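Local coordinates for protein carbohydrate deacetylase (Enterococcus faecalis, PDB 2I5I) that probably removes acetyl groups from acetylated carbohydrates, a magnesium-dependent hydrolysis used in the breakdown of oligosaccharides, at residues N4-D13 with S204-P215; T191-V202 with E243-I253. All coordinates share one frame; numbering follows the deposited sequence.

Contact 1 (N4-D13 with S204-P215); sequences NKKLIINADD and SEGEVFEINCHP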
loop_
_atom_site.group_PDB
_atom_site.type_symbol
_atom_site.label_atom_id
_atom_site.label_comp_id
_atom_site.label_asym_id
_atom_site.label_seq_id
_atom_site.Cartn_x
_atom_site.Cartn_y
_atom_site.Cartn_z
ATOM N N ASN A 4 19.207 4.558 31.902
ATOM C CA ASN A 4 18.791 3.403 31.100
ATOM C C ASN A 4 19.904 3.043 30.119
ATOM O O ASN A 4 20.820 3.834 29.863
ATOM C CB ASN A 4 17.460 3.683 30.411
ATOM C CG ASN A 4 17.438 5.044 29.746
ATOM O OD1 ASN A 4 18.459 5.476 29.207
ATOM N ND2 ASN A 4 16.284 5.701 29.791
ATOM N N LYS A 5 19.823 1.823 29.589
ATOM C CA LYS A 5 20.802 1.329 28.628
ATOM C C LYS A 5 20.110 1.217 27.268
ATOM O O LYS A 5 19.038 0.615 27.198
ATOM C CB LYS A 5 21.401 -0.009 29.033
ATOM C CG LYS A 5 21.948 -0.026 30.457
ATOM C CD LYS A 5 23.455 0.198 30.442
ATOM C CE LYS A 5 24.033 0.381 31.835
ATOM N NZ LYS A 5 25.042 -0.646 32.220
ATOM N N LYS A 6 20.726 1.811 26.252
ATOM C CA LYS A 6 20.119 1.761 24.914
ATOM C C LYS A 6 20.964 0.875 24.013
ATOM O O LYS A 6 22.164 1.101 23.827
ATOM C CB LYS A 6 19.975 3.164 24.348
ATOM C CG LYS A 6 19.059 4.042 25.204
ATOM C CD LYS A 6 19.096 5.453 24.630
ATOM C CE LYS A 6 19.782 6.373 25.633
ATOM N NZ LYS A 6 18.754 6.922 26.558
ATOM N N LEU A 7 20.312 -0.145 23.471
ATOM C CA LEU A 7 20.969 -1.167 22.688
ATOM C C LEU A 7 20.455 -1.161 21.236
ATOM O O LEU A 7 19.289 -1.404 20.998
ATOM C CB LEU A 7 20.748 -2.561 23.269
ATOM C CG LEU A 7 21.358 -3.706 22.468
ATOM C CD1 LEU A 7 22.869 -3.552 22.338
ATOM C CD2 LEU A 7 21.067 -5.072 23.091
ATOM N N ILE A 8 21.362 -0.841 20.340
ATOM C CA ILE A 8 21.177 -0.879 18.908
ATOM C C ILE A 8 21.719 -2.230 18.450
ATOM O O ILE A 8 22.878 -2.574 18.689
ATOM C CB ILE A 8 21.916 0.285 18.242
ATOM C CG1 ILE A 8 21.477 1.665 18.715
ATOM C CG2 ILE A 8 21.823 0.153 16.730
ATOM C CD1 ILE A 8 22.392 2.769 18.236
ATOM N N ILE A 9 20.886 -3.029 17.825
ATOM C CA ILE A 9 21.182 -4.312 17.205
ATOM C C ILE A 9 21.027 -4.088 15.710
ATOM O O ILE A 9 19.948 -3.894 15.172
ATOM C CB ILE A 9 20.281 -5.444 17.726
ATOM C CG1 ILE A 9 20.336 -5.518 19.241
ATOM C CG2 ILE A 9 20.633 -6.783 17.103
ATOM C CD1 ILE A 9 19.521 -6.596 19.897
ATOM N N ASN A 10 22.196 -4.038 15.068
ATOM C CA ASN A 10 22.247 -3.588 13.681
ATOM C C ASN A 10 22.723 -4.739 12.814
ATOM O O ASN A 10 23.794 -5.304 13.024
ATOM C CB ASN A 10 23.177 -2.379 13.480
ATOM C CG ASN A 10 23.159 -1.881 12.045
ATOM O OD1 ASN A 10 22.456 -0.923 11.693
ATOM N ND2 ASN A 10 23.952 -2.535 11.225
ATOM N N ALA A 11 21.899 -5.039 11.815
ATOM C CA ALA A 11 22.243 -6.059 10.833
ATOM C C ALA A 11 23.053 -5.444 9.709
ATOM O O ALA A 11 22.570 -4.554 9.005
ATOM C CB ALA A 11 20.977 -6.702 10.268
ATOM N N ASP A 12 24.283 -5.891 9.509
ATOM C CA ASP A 12 25.065 -5.402 8.386
ATOM C C ASP A 12 24.653 -6.080 7.073
ATOM O O ASP A 12 24.145 -7.210 7.076
ATOM C CB ASP A 12 26.554 -5.626 8.681
ATOM C CG ASP A 12 27.050 -4.825 9.869
ATOM O OD1 ASP A 12 26.246 -4.138 10.535
ATOM O OD2 ASP A 12 28.272 -4.884 10.145
ATOM N N ASP A 13 24.836 -5.384 5.966
ATOM C CA ASP A 13 24.755 -5.898 4.614
ATOM C C ASP A 13 23.350 -5.901 4.021
ATOM O O ASP A 13 23.060 -6.685 3.113
ATOM C CB ASP A 13 25.323 -7.327 4.541
ATOM C CG ASP A 13 26.817 -7.406 4.794
ATOM O OD1 ASP A 13 27.465 -6.349 4.662
ATOM O OD2 ASP A 13 27.351 -8.494 5.125
ATOM N N SER A 204 28.146 -2.015 32.202
ATOM C CA SER A 204 29.079 -0.920 31.916
ATOM C C SER A 204 28.434 0.440 32.126
ATOM O O SER A 204 27.240 0.530 32.404
ATOM C CB SER A 204 29.631 -1.044 30.495
ATOM O OG SER A 204 28.722 -0.437 29.597
ATOM N N GLU A 205 29.259 1.468 32.001
ATOM C CA GLU A 205 28.921 2.848 32.294
ATOM C C GLU A 205 28.271 3.572 31.119
ATOM O O GLU A 205 27.602 4.594 31.295
ATOM C CB GLU A 205 30.195 3.604 32.703
ATOM N N GLY A 206 28.492 3.023 29.936
ATOM C CA GLY A 206 27.940 3.510 28.692
ATOM C C GLY A 206 26.453 3.788 28.756
ATOM O O GLY A 206 25.765 3.281 29.643
ATOM N N GLU A 207 25.979 4.588 27.809
ATOM C CA GLU A 207 24.550 4.864 27.680
ATOM C C GLU A 207 24.003 4.128 26.448
ATOM O O GLU A 207 22.943 3.503 26.561
ATOM C CB GLU A 207 24.267 6.357 27.596
ATOM C CG GLU A 207 22.796 6.758 27.681
ATOM C CD GLU A 207 22.516 8.107 27.042
ATOM O OE1 GLU A 207 23.485 8.882 26.858
ATOM O OE2 GLU A 207 21.345 8.415 26.709
ATOM N N VAL A 208 24.718 4.213 25.335
ATOM C CA VAL A 208 24.346 3.613 24.066
ATOM C C VAL A 208 25.365 2.575 23.596
ATOM O O VAL A 208 26.563 2.840 23.504
ATOM C CB VAL A 208 24.179 4.654 22.951
ATOM C CG1 VAL A 208 23.672 3.992 21.675
ATOM C CG2 VAL A 208 23.230 5.766 23.382
ATOM N N PHE A 209 24.849 1.394 23.272
ATOM C CA PHE A 209 25.610 0.243 22.868
ATOM C C PHE A 209 25.130 -0.286 21.510
ATOM O O PHE A 209 23.931 -0.188 21.233
ATOM C CB PHE A 209 25.512 -0.889 23.886
ATOM C CG PHE A 209 25.867 -0.476 25.303
ATOM C CD1 PHE A 209 24.997 0.292 26.051
ATOM C CD2 PHE A 209 27.073 -0.865 25.846
ATOM C CE1 PHE A 209 25.325 0.681 27.336
ATOM C CE2 PHE A 209 27.415 -0.483 27.131
ATOM C CZ PHE A 209 26.541 0.289 27.865
ATOM N N GLU A 210 26.059 -0.815 20.727
ATOM C CA GLU A 210 25.715 -1.421 19.443
ATOM C C GLU A 210 26.246 -2.848 19.404
ATOM O O GLU A 210 27.434 -3.117 19.599
ATOM C CB GLU A 210 26.244 -0.639 18.239
ATOM C CG GLU A 210 25.830 -1.296 16.927
ATOM C CD GLU A 210 26.243 -0.569 15.675
ATOM O OE1 GLU A 210 26.899 0.490 15.776
ATOM O OE2 GLU A 210 25.923 -1.045 14.558
ATOM N N ILE A 211 25.325 -3.779 19.146
ATOM C CA ILE A 211 25.760 -5.119 18.766
ATOM C C ILE A 211 25.525 -5.298 17.273
ATOM O O ILE A 211 24.393 -5.124 16.809
ATOM C CB ILE A 211 24.971 -6.197 19.524
ATOM C CG1 ILE A 211 25.294 -6.325 21.008
ATOM C CG2 ILE A 211 25.142 -7.530 18.803
ATOM C CD1 ILE A 211 24.168 -6.952 21.819
ATOM N N ASN A 212 26.544 -5.619 16.474
ATOM C CA ASN A 212 26.257 -5.795 15.043
ATOM C C ASN A 212 26.072 -7.295 14.782
ATOM O O ASN A 212 26.390 -8.177 15.598
ATOM C CB ASN A 212 27.310 -5.180 14.142
ATOM C CG ASN A 212 28.607 -5.940 14.034
ATOM O OD1 ASN A 212 29.069 -6.483 15.039
ATOM N ND2 ASN A 212 29.200 -5.966 12.852
ATOM N N CYS A 213 25.498 -7.569 13.606
ATOM C CA CYS A 213 25.224 -8.967 13.274
ATOM C C CYS A 213 25.010 -9.116 11.768
ATOM O O CYS A 213 24.887 -8.107 11.089
ATOM C CB CYS A 213 24.005 -9.480 14.035
ATOM S SG CYS A 213 22.501 -8.493 13.846
ATOM N N HIS A 214 24.962 -10.363 11.302
ATOM C CA HIS A 214 24.818 -10.622 9.881
ATOM C C HIS A 214 23.750 -11.683 9.571
ATOM O O HIS A 214 24.003 -12.735 8.971
ATOM C CB HIS A 214 26.170 -11.034 9.333
ATOM C CG HIS A 214 27.263 -10.018 9.515
ATOM N ND1 HIS A 214 27.917 -9.812 10.714
ATOM C CD2 HIS A 214 27.823 -9.169 8.627
ATOM C CE1 HIS A 214 28.824 -8.863 10.548
ATOM N NE2 HIS A 214 28.797 -8.450 9.285
ATOM N N PRO A 215 22.514 -11.428 9.966
ATOM C CA PRO A 215 21.434 -12.368 9.625
ATOM C C PRO A 215 21.215 -12.335 8.110
ATOM O O PRO A 215 21.435 -11.330 7.445
ATOM C CB PRO A 215 20.213 -11.821 10.329
ATOM C CG PRO A 215 20.540 -10.435 10.771
ATOM C CD PRO A 215 22.029 -10.269 10.712
HETATM O O HOH W 1 23.738 -9.951 6.825
HETATM O O HOH W 2 30.062 -6.320 8.374
#
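Leu7 and Ile211 pack on one face of a parallel strand pair, where Leu7 CD1 meets Ile211 CD1 at 3.7 Å; on the other face Ile8 CD1 lies 3.9 Å from Val208 CG1. Strands 6-11 and 208-213 run side by side at 21°. Seven backbone bonds join them: Lys6, Ile8, Asn10 and Asp12 give their N-H groups to the carbonyls of Glu207, Phe209, Ile211 and Cys213, while Phe209, Ile211 and Cys213 donate back to Lys6, Ile8 and Asn10.

Asp12 can be followed outward from where strand 6-11 gives out. Its CB rests 3.7 Å from His214 NE2, approaching that ring obliquely. CG is anti to the carbonyl carbon (chi1 -64°), which brings OD2 beside the amide of Asn212. OD2 then takes a nearly straight bond from Asn212 ND2 at 3.1 Å, arriving from above the carboxylate plane though OD2 lies in the amide plane. A water 2.9 Å from the same OD2 links it to His214 NE2, 2.6 Å from that water at the ring's edge. OD1 is salt-bridged to Arg156, which also pairs with Glu210 OE2, so one arginine probably offsets the charge of two nearby carboxylates; Glu210 OE1 is hydrogen-bonded to Tyr258 OH.

At the other end, Lys6 NZ donates to Asn4 OD1 at 3.0 Å, and Asp111 of the second subunit receives both Lys6 NZ and Asn4 ND2, so that subunit reaches the starts of the strands. Past their carboxyl ends, Asp13 OD2 sits near the plane of the His214 ring and is salt-bridged to Arg232. A parallel strand pair with the active site at its carboxyl ends is characteristic of beta/alpha barrel-like folds, consistent with Asp13 lying next to His130, the predicted magnesium ligand.

Contact 2 (T191-V202 with E243-I253); sequences TETILQLLDMVV and EVKEAIEERGI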
loop_
_atom_site.group_PDB
_atom_site.type_symbol
_atom_site.label_atom_id
_atom_site.label_comp_id
_atom_site.label_asym_id
_atom_site.label_seq_id
_atom_site.Cartn_x
_atom_site.Cartn_y
_atom_site.Cartn_z
ATOM N N THR A 191 23.361 -18.507 21.537
ATOM C CA THR A 191 22.518 -17.747 22.434
ATOM C C THR A 191 23.333 -17.158 23.584
ATOM O O THR A 191 23.133 -16.022 24.000
ATOM C CB THR A 191 21.418 -18.642 23.047
ATOM O OG1 THR A 191 20.667 -19.262 22.006
ATOM C CG2 THR A 191 20.475 -17.757 23.838
ATOM N N GLU A 192 24.220 -18.011 24.058
ATOM C CA GLU A 192 25.080 -17.728 25.203
ATOM C C GLU A 192 25.888 -16.460 24.970
ATOM O O GLU A 192 25.966 -15.600 25.854
ATOM C CB GLU A 192 26.002 -18.924 25.498
ATOM N N THR A 193 26.473 -16.324 23.788
ATOM C CA THR A 193 27.242 -15.142 23.434
ATOM C C THR A 193 26.376 -13.900 23.631
ATOM O O THR A 193 26.834 -12.881 24.141
ATOM C CB THR A 193 27.769 -15.200 21.998
ATOM O OG1 THR A 193 28.667 -16.296 21.818
ATOM C CG2 THR A 193 28.633 -13.977 21.694
ATOM N N ILE A 194 25.117 -14.019 23.212
ATOM C CA ILE A 194 24.202 -12.894 23.241
ATOM C C ILE A 194 23.902 -12.495 24.685
ATOM O O ILE A 194 23.836 -11.304 24.989
ATOM C CB ILE A 194 22.871 -13.203 22.527
ATOM C CG1 ILE A 194 22.979 -13.276 21.007
ATOM C CG2 ILE A 194 21.800 -12.206 22.965
ATOM C CD1 ILE A 194 23.250 -11.953 20.329
ATOM N N LEU A 195 23.716 -13.485 25.559
ATOM C CA LEU A 195 23.424 -13.183 26.956
ATOM C C LEU A 195 24.635 -12.468 27.569
ATOM O O LEU A 195 24.473 -11.478 28.270
ATOM C CB LEU A 195 23.088 -14.435 27.762
ATOM C CG LEU A 195 21.946 -15.309 27.232
ATOM C CD1 LEU A 195 21.698 -16.521 28.114
ATOM C CD2 LEU A 195 20.658 -14.511 27.113
ATOM N N GLN A 196 25.796 -13.006 27.247
ATOM C CA GLN A 196 27.089 -12.466 27.636
ATOM C C GLN A 196 27.223 -10.999 27.258
ATOM O O GLN A 196 27.582 -10.137 28.047
ATOM C CB GLN A 196 28.225 -13.220 26.950
ATOM C CG GLN A 196 28.807 -14.416 27.686
ATOM C CD GLN A 196 29.668 -15.237 26.726
ATOM O OE1 GLN A 196 30.624 -14.697 26.166
ATOM N NE2 GLN A 196 29.318 -16.504 26.527
ATOM N N LEU A 197 26.924 -10.715 25.989
ATOM C CA LEU A 197 27.003 -9.327 25.557
ATOM C C LEU A 197 25.979 -8.485 26.302
ATOM O O LEU A 197 26.215 -7.318 26.597
ATOM C CB LEU A 197 26.783 -9.231 24.051
ATOM C CG LEU A 197 27.859 -9.839 23.168
ATOM C CD1 LEU A 197 27.430 -9.809 21.704
ATOM C CD2 LEU A 197 29.197 -9.122 23.339
ATOM N N LEU A 198 24.828 -9.087 26.603
ATOM C CA LEU A 198 23.799 -8.287 27.281
ATOM C C LEU A 198 24.271 -7.960 28.695
ATOM O O LEU A 198 24.137 -6.851 29.204
ATOM C CB LEU A 198 22.456 -9.016 27.281
ATOM C CG LEU A 198 21.778 -9.225 25.925
ATOM C CD1 LEU A 198 20.508 -10.055 26.082
ATOM C CD2 LEU A 198 21.480 -7.886 25.271
ATOM N N ASP A 199 24.848 -8.949 29.364
ATOM C CA ASP A 199 25.342 -8.676 30.711
ATOM C C ASP A 199 26.410 -7.588 30.667
ATOM O O ASP A 199 26.475 -6.720 31.538
ATOM C CB ASP A 199 25.899 -9.958 31.321
ATOM C CG ASP A 199 24.840 -11.002 31.602
ATOM O OD1 ASP A 199 23.693 -10.603 31.886
ATOM O OD2 ASP A 199 25.188 -12.199 31.537
HETATM N N MSE A 200 27.246 -7.646 29.634
HETATM C CA MSE A 200 28.276 -6.619 29.447
HETATM C C MSE A 200 27.566 -5.268 29.406
HETATM O O MSE A 200 27.973 -4.314 30.069
HETATM C CB MSE A 200 29.132 -6.837 28.211
HETATM C CG MSE A 200 30.240 -7.879 28.330
HETATM SE SE MSE A 200 31.099 -8.146 26.755
HETATM C CE MSE A 200 32.610 -8.927 27.325
ATOM N N VAL A 201 26.468 -5.180 28.652
ATOM C CA VAL A 201 25.819 -3.864 28.586
ATOM C C VAL A 201 25.320 -3.435 29.952
ATOM O O VAL A 201 25.392 -2.284 30.367
ATOM C CB VAL A 201 24.648 -3.847 27.588
ATOM C CG1 VAL A 201 23.834 -2.570 27.738
ATOM C CG2 VAL A 201 25.192 -3.986 26.173
ATOM N N VAL A 202 24.777 -4.393 30.686
ATOM C CA VAL A 202 24.166 -4.038 31.960
ATOM C C VAL A 202 25.232 -3.615 32.961
ATOM O O VAL A 202 24.986 -2.839 33.882
ATOM C CB VAL A 202 23.359 -5.212 32.524
ATOM C CG1 VAL A 202 23.160 -5.058 34.021
ATOM C CG2 VAL A 202 22.013 -5.321 31.823
ATOM N N GLU A 243 14.077 -16.702 23.924
ATOM C CA GLU A 243 15.087 -16.558 24.963
ATOM C C GLU A 243 15.813 -15.228 24.843
ATOM O O GLU A 243 16.053 -14.522 25.821
ATOM C CB GLU A 243 16.120 -17.684 24.878
ATOM C CG GLU A 243 17.159 -17.563 25.988
ATOM C CD GLU A 243 18.083 -18.767 26.052
ATOM O OE1 GLU A 243 17.987 -19.621 25.143
ATOM O OE2 GLU A 243 18.891 -18.856 27.001
ATOM N N VAL A 244 16.160 -14.882 23.602
ATOM C CA VAL A 244 16.843 -13.603 23.417
ATOM C C VAL A 244 15.937 -12.448 23.775
ATOM O O VAL A 244 16.343 -11.569 24.538
ATOM C CB VAL A 244 17.357 -13.466 21.970
ATOM C CG1 VAL A 244 17.899 -12.063 21.759
ATOM C CG2 VAL A 244 18.381 -14.556 21.710
ATOM N N LYS A 245 14.704 -12.434 23.258
ATOM C CA LYS A 245 13.781 -11.357 23.601
ATOM C C LYS A 245 13.600 -11.247 25.112
ATOM O O LYS A 245 13.673 -10.139 25.647
ATOM C CB LYS A 245 12.424 -11.563 22.917
ATOM C CG LYS A 245 12.546 -11.412 21.403
ATOM C CD LYS A 245 11.225 -11.712 20.713
ATOM C CE LYS A 245 11.422 -11.857 19.211
ATOM N NZ LYS A 245 10.806 -13.104 18.673
ATOM N N GLU A 246 13.385 -12.375 25.782
ATOM C CA GLU A 246 13.204 -12.345 27.236
ATOM C C GLU A 246 14.430 -11.787 27.951
ATOM O O GLU A 246 14.286 -11.032 28.921
ATOM C CB GLU A 246 12.856 -13.751 27.754
ATOM C CG GLU A 246 11.365 -14.041 27.588
ATOM C CD GLU A 246 10.970 -15.487 27.777
ATOM O OE1 GLU A 246 11.810 -16.285 28.247
ATOM O OE2 GLU A 246 9.796 -15.790 27.448
ATOM N N ALA A 247 15.625 -12.135 27.492
ATOM C CA ALA A 247 16.858 -11.700 28.153
ATOM C C ALA A 247 16.973 -10.183 28.175
ATOM O O ALA A 247 17.338 -9.564 29.183
ATOM C CB ALA A 247 18.088 -12.278 27.484
ATOM N N ILE A 248 16.661 -9.565 27.035
ATOM C CA ILE A 248 16.749 -8.095 26.984
ATOM C C ILE A 248 15.745 -7.507 27.958
ATOM O O ILE A 248 16.018 -6.572 28.717
ATOM C CB ILE A 248 16.553 -7.640 25.529
ATOM C CG1 ILE A 248 17.835 -7.859 24.707
ATOM C CG2 ILE A 248 16.046 -6.215 25.408
ATOM C CD1 ILE A 248 17.607 -8.243 23.263
ATOM N N GLU A 249 14.561 -8.124 27.966
ATOM C CA GLU A 249 13.501 -7.791 28.904
ATOM C C GLU A 249 13.976 -7.856 30.358
ATOM O O GLU A 249 13.872 -6.869 31.089
ATOM C CB GLU A 249 12.293 -8.719 28.713
ATOM C CG GLU A 249 11.617 -8.638 27.363
ATOM C CD GLU A 249 10.131 -8.923 27.347
ATOM O OE1 GLU A 249 9.481 -8.937 28.415
ATOM O OE2 GLU A 249 9.595 -9.130 26.230
ATOM N N GLU A 250 14.492 -9.000 30.777
ATOM C CA GLU A 250 14.925 -9.263 32.142
ATOM C C GLU A 250 15.983 -8.267 32.607
ATOM O O GLU A 250 16.189 -8.065 33.805
ATOM C CB GLU A 250 15.472 -10.688 32.256
ATOM C CG GLU A 250 16.697 -10.899 33.123
ATOM N N ARG A 251 16.678 -7.673 31.643
ATOM C CA ARG A 251 17.777 -6.785 32.018
ATOM C C ARG A 251 17.370 -5.326 31.887
ATOM O O ARG A 251 18.221 -4.461 32.077
ATOM C CB ARG A 251 19.011 -7.053 31.164
ATOM C CG ARG A 251 19.775 -8.301 31.577
ATOM C CD ARG A 251 20.781 -8.691 30.527
ATOM N NE ARG A 251 21.496 -9.926 30.771
ATOM C CZ ARG A 251 20.989 -11.151 30.780
ATOM N NH1 ARG A 251 19.702 -11.359 30.558
ATOM N NH2 ARG A 251 21.777 -12.190 31.018
ATOM N N GLY A 252 16.105 -5.071 31.570
ATOM C CA GLY A 252 15.600 -3.721 31.442
ATOM C C GLY A 252 16.177 -2.974 30.258
ATOM O O GLY A 252 16.025 -1.744 30.179
ATOM N N ILE A 253 16.822 -3.658 29.316
ATOM C CA ILE A 253 17.478 -2.947 28.217
ATOM C C ILE A 253 16.467 -2.446 27.188
ATOM O O ILE A 253 15.535 -3.164 26.831
ATOM C CB ILE A 253 18.547 -3.840 27.551
ATOM C CG1 ILE A 253 19.631 -4.225 28.556
ATOM C CG2 ILE A 253 19.128 -3.213 26.298
ATOM C CD1 ILE A 253 20.576 -5.321 28.176
#
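Asp199 and Arg251 form the polar contact between two helices running almost parallel, 13° apart with axes 10.3 Å from each other. The arginine comes side-on, and both NE and NH2 point at the single oxygen Asp199 OD1, each at 2.6 Å and from the same face of the carboxylate. Neither bond is straight, with N-H...O angles of 139° and 132°, as expected when two donors share one acceptor. The oxygen lies near the guanidinium plane, while both nitrogens stand out of the carboxylate plane. The third nitrogen turns back on its own helix: Arg251 NH1 donates to Ala247 O at 3.3 Å, from above the carbonyl plane. All three nitrogens have an acceptor, which should limit rotation of the guanidinium.

The chain end carrying this arginine is closed by a Schellman motif. Gly252, with positive phi, gives its N-H to Glu249 O, and Ile253 N reaches Ile248 O at 3.1 Å; Arg251 N meets that carbonyl from the opposite face. On the other helix, the carbonyls of Val201 and Val202, near its end, probably accept from Lys5 NZ.

Apolar groups fill the rest of the groove. Leu198 holds its centre: CD1 touches Ala247 CB at 3.6 Å, CD2 meets Ile248 CG1, and Leu198 CB touches Arg251 CD. Leu195 CD2 presses on the same alanine methyl at 3.4 Å, tighter than usual. Val202 CG2 crosses the base of Arg251, 3.5 Å from its CB, while at the far end the Glu243 carboxylate lies over the methyl of Thr191. Leu198 and Ile253 also reach Leu7 of strand 6-11 beneath. Neighbouring helices, each leading into a parallel strand and packed outside the sheet, are the repeating architecture of a beta/alpha barrel-like fold.

How the contacts relate
Contact 1 is a buried pair of sheet strands and contact 2 the helix pair outside it, their centres about 11 Å apart. Their segments alternate along the chain, and helix 191-203 leads into strand 208-213. Two packing points fasten the layers: Leu7 CB lies 3.5 Å from Ile253 CG2, and Phe209 CD1 lies 3.5 Å from Val201 CG1. Lys5 NZ adds a probable hydrogen bond to Val202 O at 2.8 Å. Contact 1 approaches the predicted magnesium site: the Asp13 side chain is about 4 Å from that of His130; contact 2 lies away from it.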